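Local structure of activator of Hsp90 ATPase homologue 1/2-like C-terminal domain-containing protein (Enterococcus faecalis, 2NN5) at residues Q34-P48 against P119-E132. The protein is of unknown function but belongs to the AHA1 family, whose SRPBCC-like fold may hold a ligand, and binds magnesium. Numbering follows the deposited sequence.
Sequences QTIYFGTERAISASP and PHQTLLVFSESLPE
T122 OG1 donates to A46 O over 2.7 Å and so ties the side chain of one strand to the loop that leaves the other. At chi1 -63° the hydroxyl stands beside the T122 backbone N and anti to its carbonyl carbon, which turns it toward A46; P48 CD lies 3.1 Å from T122 OG1. From I44-T122 to I36-L130 the strands run antiparallel at 169°, with five hydrogen-bonded pairs alternating with four non-hydrogen-bonded ones. The I44 N to T122 O bond is nearly straight (175° at the hydrogen). CA-H...O contacts supplement the ladder, as from G39 CA to F126 O at 3.2 Å.

On the face bearing F38, F126 and L130, the two phenyl side chains cross at about a right angle and meet edge to edge, F38 CD2 lying 4.0 Å from F126 CE2. F38 CB also reaches L130 CD1 at 4.2 Å. On the other face the extended E41 chain runs obliquely over L123 in its modelled conformer. With S129 as modelled, a water 2.7 Å from Y37 OH also hydrogen-bonds S129 OG.

R42 NH2 donates hydrogen bonds to T40 OG1, in the guanidinium plane, and to E41 O; T40 OG1 is also hydrogen-bonded to D27 OD1, and R42 NH1 to S146 O. The pair lies near one end of the antiparallel sheet, between outermost strand 28-32 and strand 108-116, while helix 138-157 packs on the face of F126 and L124 in a helix-grip arrangement.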
ATOM      1  N   GLN A  34      14.378  -6.263  15.544  1.00 21.61           N
ATOM      2  CA  GLN A  34      13.209  -7.114  15.298  0.60 21.01           C
ATOM      3  C   GLN A  34      12.081  -6.514  14.442  1.00 19.28           C
ATOM      4  O   GLN A  34      11.172  -7.243  14.049  1.00 18.76           O
ATOM      5  CB  GLN A  34      12.633  -7.668  16.602  0.60 21.76           C
ATOM      6  CG  GLN A  34      13.684  -8.407  17.458  0.60 24.10           C
ATOM      7  CD  GLN A  34      13.045  -9.184  18.592  0.60 37.35           C
ATOM      8  OE1 GLN A  34      12.195  -8.659  19.322  0.60 29.45           O
ATOM      9  NE2 GLN A  34      13.459 -10.441  18.752  0.60 29.08           N
ATOM     10  N   THR A  35      12.182  -5.209  14.131  1.00 17.56           N
ATOM     11  CA  THR A  35      11.187  -4.530  13.298  1.00 15.45           C
ATOM     12  C   THR A  35      11.611  -4.595  11.822  1.00 15.24           C
ATOM     13  O   THR A  35      12.766  -4.335  11.470  1.00 15.89           O
ATOM     14  CB  THR A  35      11.037  -3.054  13.691  1.00 16.59           C
ATOM     15  OG1 THR A  35      10.575  -3.012  15.031  1.00 19.02           O
ATOM     16  CG2 THR A  35       9.955  -2.349  12.801  1.00 15.82           C
ATOM     17  N   ILE A  36      10.661  -4.961  10.972  1.00 14.24           N
ATOM     18  CA  ILE A  36      10.918  -5.023   9.521  1.00 13.70           C
ATOM     19  C   ILE A  36      10.410  -3.736   8.899  1.00 13.24           C
ATOM     20  O   ILE A  36       9.307  -3.260   9.241  1.00 14.17           O
ATOM     21  CB  ILE A  36      10.237  -6.246   8.919  1.00 14.76           C
ATOM     22  CG1 ILE A  36      11.025  -7.494   9.355  1.00 16.50           C
ATOM     23  CG2 ILE A  36      10.228  -6.178   7.382  1.00 15.29           C
ATOM     24  CD1 ILE A  36      10.417  -8.787   9.007  1.00 18.63           C
ATOM     25  N   TYR A  37      11.220  -3.125   8.038  1.00 13.04           N
ATOM     26  CA  TYR A  37      10.814  -1.968   7.239  1.00 12.68           C
ATOM     27  C   TYR A  37      10.735  -2.381   5.777  1.00 12.25           C
ATOM     28  O   TYR A  37      11.651  -3.040   5.254  1.00 15.07           O
ATOM     29  CB  TYR A  37      11.810  -0.816   7.403  1.00 13.53           C
ATOM     30  CG  TYR A  37      11.886  -0.314   8.847  1.00 14.61           C
ATOM     31  CD1 TYR A  37      12.765  -0.901   9.780  1.00 16.46           C
ATOM     32  CD2 TYR A  37      11.027   0.711   9.293  1.00 16.70           C
ATOM     33  CE1 TYR A  37      12.803  -0.462  11.107  1.00 16.90           C
ATOM     34  CE2 TYR A  37      11.058   1.163  10.602  1.00 16.58           C
ATOM     35  CZ  TYR A  37      11.943   0.566  11.510  1.00 16.88           C
ATOM     36  OH  TYR A  37      11.961   1.064  12.791  1.00 20.67           O
ATOM     37  N   PHE A  38       9.661  -1.985   5.119  1.00 12.00           N
ATOM     38  CA  PHE A  38       9.444  -2.348   3.728  1.00 11.26           C
ATOM     39  C   PHE A  38       9.188  -1.066   2.949  1.00 11.33           C
ATOM     40  O   PHE A  38       8.476  -0.166   3.438  1.00 12.06           O
ATOM     41  CB  PHE A  38       8.198  -3.250   3.662  1.00 11.25           C
ATOM     42  CG  PHE A  38       7.652  -3.455   2.231  1.00 11.43           C
ATOM     43  CD1 PHE A  38       8.434  -4.082   1.246  1.00 12.70           C
ATOM     44  CD2 PHE A  38       6.357  -3.074   1.910  1.00 13.05           C
ATOM     45  CE1 PHE A  38       7.934  -4.301  -0.036  1.00 12.29           C
ATOM     46  CE2 PHE A  38       5.825  -3.269   0.583  1.00 13.53           C
ATOM     47  CZ  PHE A  38       6.624  -3.882  -0.366  1.00 12.05           C
ATOM     48  N   GLY A  39       9.739  -0.989   1.749  1.00 11.87           N
ATOM     49  CA  GLY A  39       9.493   0.150   0.849  1.00 11.69           C
ATOM     50  C   GLY A  39       9.253  -0.387  -0.540  1.00 11.89           C
ATOM     51  O   GLY A  39       9.821  -1.422  -0.951  1.00 13.14           O
ATOM     52  N   THR A  40       8.366   0.296  -1.252  1.00 10.46           N
ATOM     53  CA  THR A  40       8.237   0.007  -2.690  1.00 10.50           C
ATOM     54  C   THR A  40       7.748   1.268  -3.400  1.00 10.90           C
ATOM     55  O   THR A  40       7.511   2.279  -2.762  1.00 12.67           O
ATOM     56  CB  THR A  40       7.299  -1.165  -2.910  1.00 11.57           C
ATOM     57  OG1 THR A  40       7.338  -1.575  -4.276  1.00 11.17           O
ATOM     58  CG2 THR A  40       5.868  -0.839  -2.521  1.00 12.96           C
ATOM     59  N   GLU A  41       7.671   1.187  -4.714  1.00 11.20           N
ATOM     60  CA  GLU A  41       7.266   2.351  -5.499  1.00 13.38           C
ATOM     61  C   GLU A  41       6.299   1.938  -6.573  1.00 12.33           C
ATOM     62  O   GLU A  41       6.435   0.846  -7.141  1.00 11.81           O
ATOM     63  CB  GLU A  41       8.517   2.955  -6.217  1.00 15.78           C
ATOM     64  CG  GLU A  41       9.661   3.252  -5.344  1.00 19.86           C
ATOM     65  CD  GLU A  41      10.831   3.863  -6.103  1.00 21.59           C
ATOM     66  OE1 GLU A  41      10.878   3.808  -7.384  1.00 24.50           O
ATOM     67  OE2 GLU A  41      11.727   4.397  -5.397  1.00 30.52           O
ATOM     68  N   ARG A  42       5.380   2.851  -6.909  1.00 10.85           N
ATOM     69  CA  ARG A  42       4.536   2.640  -8.099  1.00 11.16           C
ATOM     70  C   ARG A  42       4.640   3.893  -8.965  1.00 11.57           C
ATOM     71  O   ARG A  42       4.330   4.981  -8.512  1.00 12.00           O
ATOM     72  CB  ARG A  42       3.054   2.362  -7.749  1.00 11.12           C
ATOM     73  CG  ARG A  42       2.809   1.130  -6.941  1.00 10.15           C
ATOM     74  CD  ARG A  42       3.110  -0.133  -7.736  1.00 10.64           C
ATOM     75  NE  ARG A  42       2.888  -1.348  -6.956  1.00 10.47           N
ATOM     76  CZ  ARG A  42       3.779  -1.857  -6.100  1.00 10.01           C
ATOM     77  NH1 ARG A  42       3.487  -3.020  -5.487  1.00 10.63           N
ATOM     78  NH2 ARG A  42       4.926  -1.191  -5.829  1.00 10.45           N
ATOM     79  N   ALA A  43       5.060   3.712 -10.216  1.00 11.61           N
ATOM     80  CA  ALA A  43       5.050   4.792 -11.213  1.00 12.23           C
ATOM     81  C   ALA A  43       3.627   4.795 -11.776  1.00 12.45           C
ATOM     82  O   ALA A  43       3.202   3.820 -12.389  1.00 14.73           O
ATOM     83  CB  ALA A  43       6.031   4.549 -12.350  1.00 13.74           C
ATOM     84  N   ILE A  44       2.902   5.892 -11.562  1.00 12.40           N
ATOM     85  CA  ILE A  44       1.502   6.004 -11.999  1.00 11.93           C
ATOM     86  C   ILE A  44       1.364   7.211 -12.919  1.00 12.67           C
ATOM     87  O   ILE A  44       1.808   8.298 -12.557  1.00 13.73           O
ATOM     88  CB  ILE A  44       0.555   6.158 -10.778  1.00 12.88           C
ATOM     89  CG1 ILE A  44       0.759   4.978  -9.791  1.00 13.48           C
ATOM     90  CG2 ILE A  44      -0.874   6.182 -11.262  1.00 13.50           C
ATOM     91  CD1 ILE A  44      -0.022   5.075  -8.496  1.00 12.96           C
ATOM     92  N   SER A  45       0.758   7.017 -14.093  1.00 13.22           N
ATOM     93  CA  SER A  45       0.639   8.117 -15.077  0.60 13.31           C
ATOM     94  C   SER A  45      -0.568   9.005 -14.769  1.00 14.00           C
ATOM     95  O   SER A  45      -1.521   9.133 -15.565  1.00 16.51           O
ATOM     96  CB  SER A  45       0.526   7.583 -16.488  0.60 14.42           C
ATOM     97  OG  SER A  45      -0.553   6.689 -16.544  0.60 17.18           O
ATOM     98  N   ALA A  46      -0.509   9.641 -13.609  1.00 13.11           N
ATOM     99  CA  ALA A  46      -1.424  10.719 -13.271  1.00 12.24           C
ATOM    100  C   ALA A  46      -0.723  11.681 -12.355  1.00 11.90           C
ATOM    101  O   ALA A  46       0.334  11.352 -11.823  1.00 13.09           O
ATOM    102  CB  ALA A  46      -2.673  10.186 -12.546  1.00 13.35           C
ATOM    103  N   SER A  47      -1.311  12.855 -12.153  1.00 12.61           N
ATOM    104  CA  SER A  47      -0.721  13.847 -11.276  1.00 13.50           C
ATOM    105  C   SER A  47      -0.875  13.463  -9.826  1.00 12.81           C
ATOM    106  O   SER A  47      -1.768  12.675  -9.470  1.00 12.44           O
ATOM    107  CB  SER A  47      -1.437  15.162 -11.476  1.00 14.20           C
ATOM    108  OG  SER A  47      -2.770  15.067 -11.001  1.00 16.30           O
ATOM    109  N   PRO A  48      -0.014  14.016  -8.978  1.00 12.75           N
ATOM    110  CA  PRO A  48      -0.180  13.750  -7.539  1.00 14.19           C
ATOM    111  C   PRO A  48      -1.564  14.152  -7.025  1.00 14.39           C
ATOM    112  O   PRO A  48      -2.104  13.518  -6.144  1.00 14.74           O
ATOM    113  CB  PRO A  48       0.910  14.616  -6.890  1.00 15.85           C
ATOM    114  CG  PRO A  48       1.965  14.714  -7.971  1.00 16.44           C
ATOM    115  CD  PRO A  48       1.207  14.794  -9.275  1.00 13.80           C
ATOM    116  N   PRO A 119       4.230  16.585 -14.930  1.00 21.12           N
ATOM    117  CA  PRO A 119       2.902  17.126 -14.514  1.00 20.50           C
ATOM    118  C   PRO A 119       1.793  16.051 -14.374  1.00 20.26           C
ATOM    119  O   PRO A 119       0.826  16.185 -13.575  1.00 21.08           O
ATOM    120  CB  PRO A 119       2.582  18.143 -15.646  1.00 21.00           C
ATOM    121  CG  PRO A 119       4.026  18.612 -16.087  1.00 23.02           C
ATOM    122  CD  PRO A 119       4.791  17.305 -16.098  1.00 22.79           C
ATOM    123  N   HIS A 120       1.941  15.001 -15.166  1.00 18.22           N
ATOM    124  CA  HIS A 120       0.970  13.899 -15.173  1.00 18.02           C
ATOM    125  C   HIS A 120       1.628  12.558 -14.885  1.00 17.34           C
ATOM    126  O   HIS A 120       1.134  11.518 -15.311  1.00 17.50           O
ATOM    127  CB  HIS A 120       0.221  13.901 -16.513  1.00 19.29           C
ATOM    128  CG  HIS A 120      -0.594  15.140 -16.692  1.00 25.21           C
ATOM    129  ND1 HIS A 120      -1.710  15.411 -15.926  1.00 29.14           N
ATOM    130  CD2 HIS A 120      -0.414  16.215 -17.495  1.00 31.26           C
ATOM    131  CE1 HIS A 120      -2.197  16.594 -16.269  1.00 32.76           C
ATOM    132  NE2 HIS A 120      -1.435  17.095 -17.224  1.00 32.07           N
ATOM    133  N   GLN A 121       2.734  12.591 -14.124  1.00 15.78           N
ATOM    134  CA  GLN A 121       3.384  11.349 -13.738  1.00 16.45           C
ATOM    135  C   GLN A 121       3.835  11.435 -12.314  1.00 15.05           C
ATOM    136  O   GLN A 121       4.496  12.386 -11.934  1.00 16.30           O
ATOM    137  CB  GLN A 121       4.577  11.043 -14.619  1.00 17.50           C
ATOM    138  CG  GLN A 121       4.186  10.932 -16.064  1.00 23.01           C
ATOM    139  CD  GLN A 121       5.347  10.619 -16.978  1.00 33.53           C
ATOM    140  OE1 GLN A 121       5.999   9.572 -16.838  1.00 38.15           O
ATOM    141  NE2 GLN A 121       5.604  11.516 -17.946  1.00 35.42           N
ATOM    142  N   THR A 122       3.479  10.436 -11.512  1.00 14.01           N
ATOM    143  CA  THR A 122       3.816  10.463 -10.106  1.00 13.75           C
ATOM    144  C   THR A 122       4.542   9.184  -9.747  1.00 12.44           C
ATOM    145  O   THR A 122       4.241   8.130 -10.290  1.00 12.96           O
ATOM    146  CB  THR A 122       2.538  10.515  -9.279  1.00 15.31           C
ATOM    147  OG1 THR A 122       1.854  11.730  -9.571  1.00 18.70           O
ATOM    148  CG2 THR A 122       2.815  10.413  -7.750  1.00 16.39           C
ATOM    149  N   LEU A 123       5.498   9.281  -8.827  1.00 12.26           N
ATOM    150  CA  LEU A 123       6.056   8.102  -8.195  0.60 12.68           C
ATOM    151  C   LEU A 123       5.475   8.056  -6.807  1.00 13.06           C
ATOM    152  O   LEU A 123       5.776   8.901  -5.961  1.00 14.46           O
ATOM    153  CB  LEU A 123       7.576   8.193  -8.140  0.60 14.68           C
ATOM    154  CG  LEU A 123       8.287   6.920  -7.673  0.60 14.19           C
ATOM    155  CD1 LEU A 123       8.109   5.851  -8.740  0.60 12.14           C
ATOM    156  CD2 LEU A 123       9.761   7.242  -7.496  0.60 16.84           C
ATOM    157  N   LEU A 124       4.619   7.063  -6.590  1.00 11.82           N
ATOM    158  CA  LEU A 124       4.040   6.869  -5.258  1.00 12.81           C
ATOM    159  C   LEU A 124       5.026   5.978  -4.522  1.00 13.07           C
ATOM    160  O   LEU A 124       5.251   4.844  -4.951  1.00 13.12           O
ATOM    161  CB  LEU A 124       2.648   6.212  -5.377  1.00 12.79           C
ATOM    162  CG  LEU A 124       1.972   5.794  -4.054  1.00 14.56           C
ATOM    163  CD1 LEU A 124       1.725   6.966  -3.115  1.00 19.09           C
ATOM    164  CD2 LEU A 124       0.599   5.164  -4.346  1.00 15.99           C
ATOM    165  N   VAL A 125       5.629   6.507  -3.449  1.00 12.09           N
ATOM    166  CA  VAL A 125       6.598   5.767  -2.658  1.00 12.57           C
ATOM    167  C   VAL A 125       5.848   5.309  -1.404  1.00 12.49           C
ATOM    168  O   VAL A 125       5.350   6.118  -0.600  1.00 12.13           O
ATOM    169  CB  VAL A 125       7.856   6.590  -2.334  1.00 13.67           C
ATOM    170  CG1 VAL A 125       8.853   5.702  -1.532  1.00 15.61           C
ATOM    171  CG2 VAL A 125       8.498   7.001  -3.615  1.00 13.76           C
ATOM    172  N   PHE A 126       5.745   4.002  -1.246  1.00 11.33           N
ATOM    173  CA  PHE A 126       5.047   3.390  -0.103  1.00 10.90           C
ATOM    174  C   PHE A 126       6.099   2.856   0.857  1.00 11.36           C
ATOM    175  O   PHE A 126       7.051   2.181   0.423  1.00 12.62           O
ATOM    176  CB  PHE A 126       4.139   2.241  -0.581  1.00 11.02           C
ATOM    177  CG  PHE A 126       3.468   1.468   0.540  1.00 10.48           C
ATOM    178  CD1 PHE A 126       2.248   1.906   1.064  1.00 10.62           C
ATOM    179  CD2 PHE A 126       4.052   0.291   1.039  1.00 10.63           C
ATOM    180  CE1 PHE A 126       1.618   1.170   2.051  1.00 11.04           C
ATOM    181  CE2 PHE A 126       3.425  -0.428   2.042  1.00 10.72           C
ATOM    182  CZ  PHE A 126       2.198   0.024   2.561  1.00 11.25           C
ATOM    183  N   SER A 127       5.949   3.138   2.151  1.00  9.92           N
ATOM    184  CA  SER A 127       6.854   2.504   3.109  1.00 11.33           C
ATOM    185  C   SER A 127       6.093   2.084   4.361  1.00 10.50           C
ATOM    186  O   SER A 127       4.953   2.572   4.602  1.00 10.63           O
ATOM    187  CB  SER A 127       8.001   3.428   3.435  1.00 13.57           C
ATOM    188  OG  SER A 127       7.553   4.678   3.920  1.00 14.71           O
ATOM    189  N   GLU A 128       6.625   1.068   5.057  1.00 10.27           N
ATOM    190  CA  GLU A 128       5.850   0.473   6.144  1.00 10.10           C
ATOM    191  C   GLU A 128       6.780  -0.025   7.237  1.00  9.86           C
ATOM    192  O   GLU A 128       7.872  -0.545   6.945  1.00 10.60           O
ATOM    193  CB  GLU A 128       5.032  -0.702   5.587  1.00  9.63           C
ATOM    194  CG  GLU A 128       4.152  -1.427   6.623  1.00 11.23           C
ATOM    195  CD  GLU A 128       3.365  -2.605   6.074  1.00 11.82           C
ATOM    196  OE1 GLU A 128       3.654  -3.095   4.955  1.00 13.30           O
ATOM    197  OE2 GLU A 128       2.478  -3.081   6.833  1.00 13.41           O
ATOM    198  N   SER A 129       6.329   0.123   8.490  1.00 10.89           N
ATOM    199  CA  SER A 129       7.039  -0.419   9.680  0.70 11.75           C
ATOM    200  C   SER A 129       6.202  -1.572  10.192  1.00 12.00           C
ATOM    201  O   SER A 129       4.998  -1.377  10.466  1.00 13.23           O
ATOM    202  CB  SER A 129       7.183   0.645  10.775  0.70 13.09           C
ATOM    203  OG  SER A 129       7.782   0.103  11.957  0.70 13.52           O
ATOM    204  N   LEU A 130       6.827  -2.736  10.351  1.00 11.61           N
ATOM    205  CA  LEU A 130       6.160  -3.949  10.846  1.00 12.44           C
ATOM    206  C   LEU A 130       6.903  -4.524  12.044  1.00 14.61           C
ATOM    207  O   LEU A 130       7.854  -5.297  11.902  1.00 13.62           O
ATOM    208  CB  LEU A 130       6.043  -5.029   9.730  1.00 11.58           C
ATOM    209  CG  LEU A 130       5.436  -4.557   8.400  1.00 12.48           C
ATOM    210  CD1 LEU A 130       6.499  -3.990   7.418  1.00 14.10           C
ATOM    211  CD2 LEU A 130       4.709  -5.728   7.762  1.00 13.46           C
ATOM    212  N   PRO A 131       6.496  -4.088  13.227  1.00 13.44           N
ATOM    213  CA  PRO A 131       7.143  -4.616  14.436  1.00 15.16           C
ATOM    214  C   PRO A 131       6.863  -6.093  14.602  1.00 17.37           C
ATOM    215  O   PRO A 131       5.959  -6.656  13.944  1.00 16.84           O
ATOM    216  CB  PRO A 131       6.499  -3.794  15.557  1.00 16.41           C
ATOM    217  CG  PRO A 131       6.002  -2.541  14.890  1.00 15.63           C
ATOM    218  CD  PRO A 131       5.493  -3.041  13.558  1.00 14.98           C
ATOM    219  N   GLU A 132       7.661  -6.694  15.485  1.00 19.80           N
ATOM    220  CA  GLU A 132       7.600  -8.143  15.693  0.60 21.02           C
ATOM    221  C   GLU A 132       6.249  -8.626  16.247  1.00 21.18           C
ATOM    222  O   GLU A 132       5.874  -9.797  16.017  1.00 22.53           O
ATOM    223  CB  GLU A 132       8.784  -8.622  16.570  0.60 22.55           C
ATOM    224  CG  GLU A 132       9.020 -10.142  16.622  0.60 26.33           C
ATOM    225  CD  GLU A 132       8.182 -10.834  17.698  0.60 27.40           C
ATOM    226  OE1 GLU A 132       7.727 -10.123  18.626  0.60 32.01           O
ATOM    227  OE2 GLU A 132       7.970 -12.076  17.611  0.60 34.42           O
TER
HETATM  228  O   HOH W   1       9.629  -5.151  16.793  1.00 25.56           O
HETATM  229  O   HOH W   2       9.425   1.680  13.569  1.00 20.88           O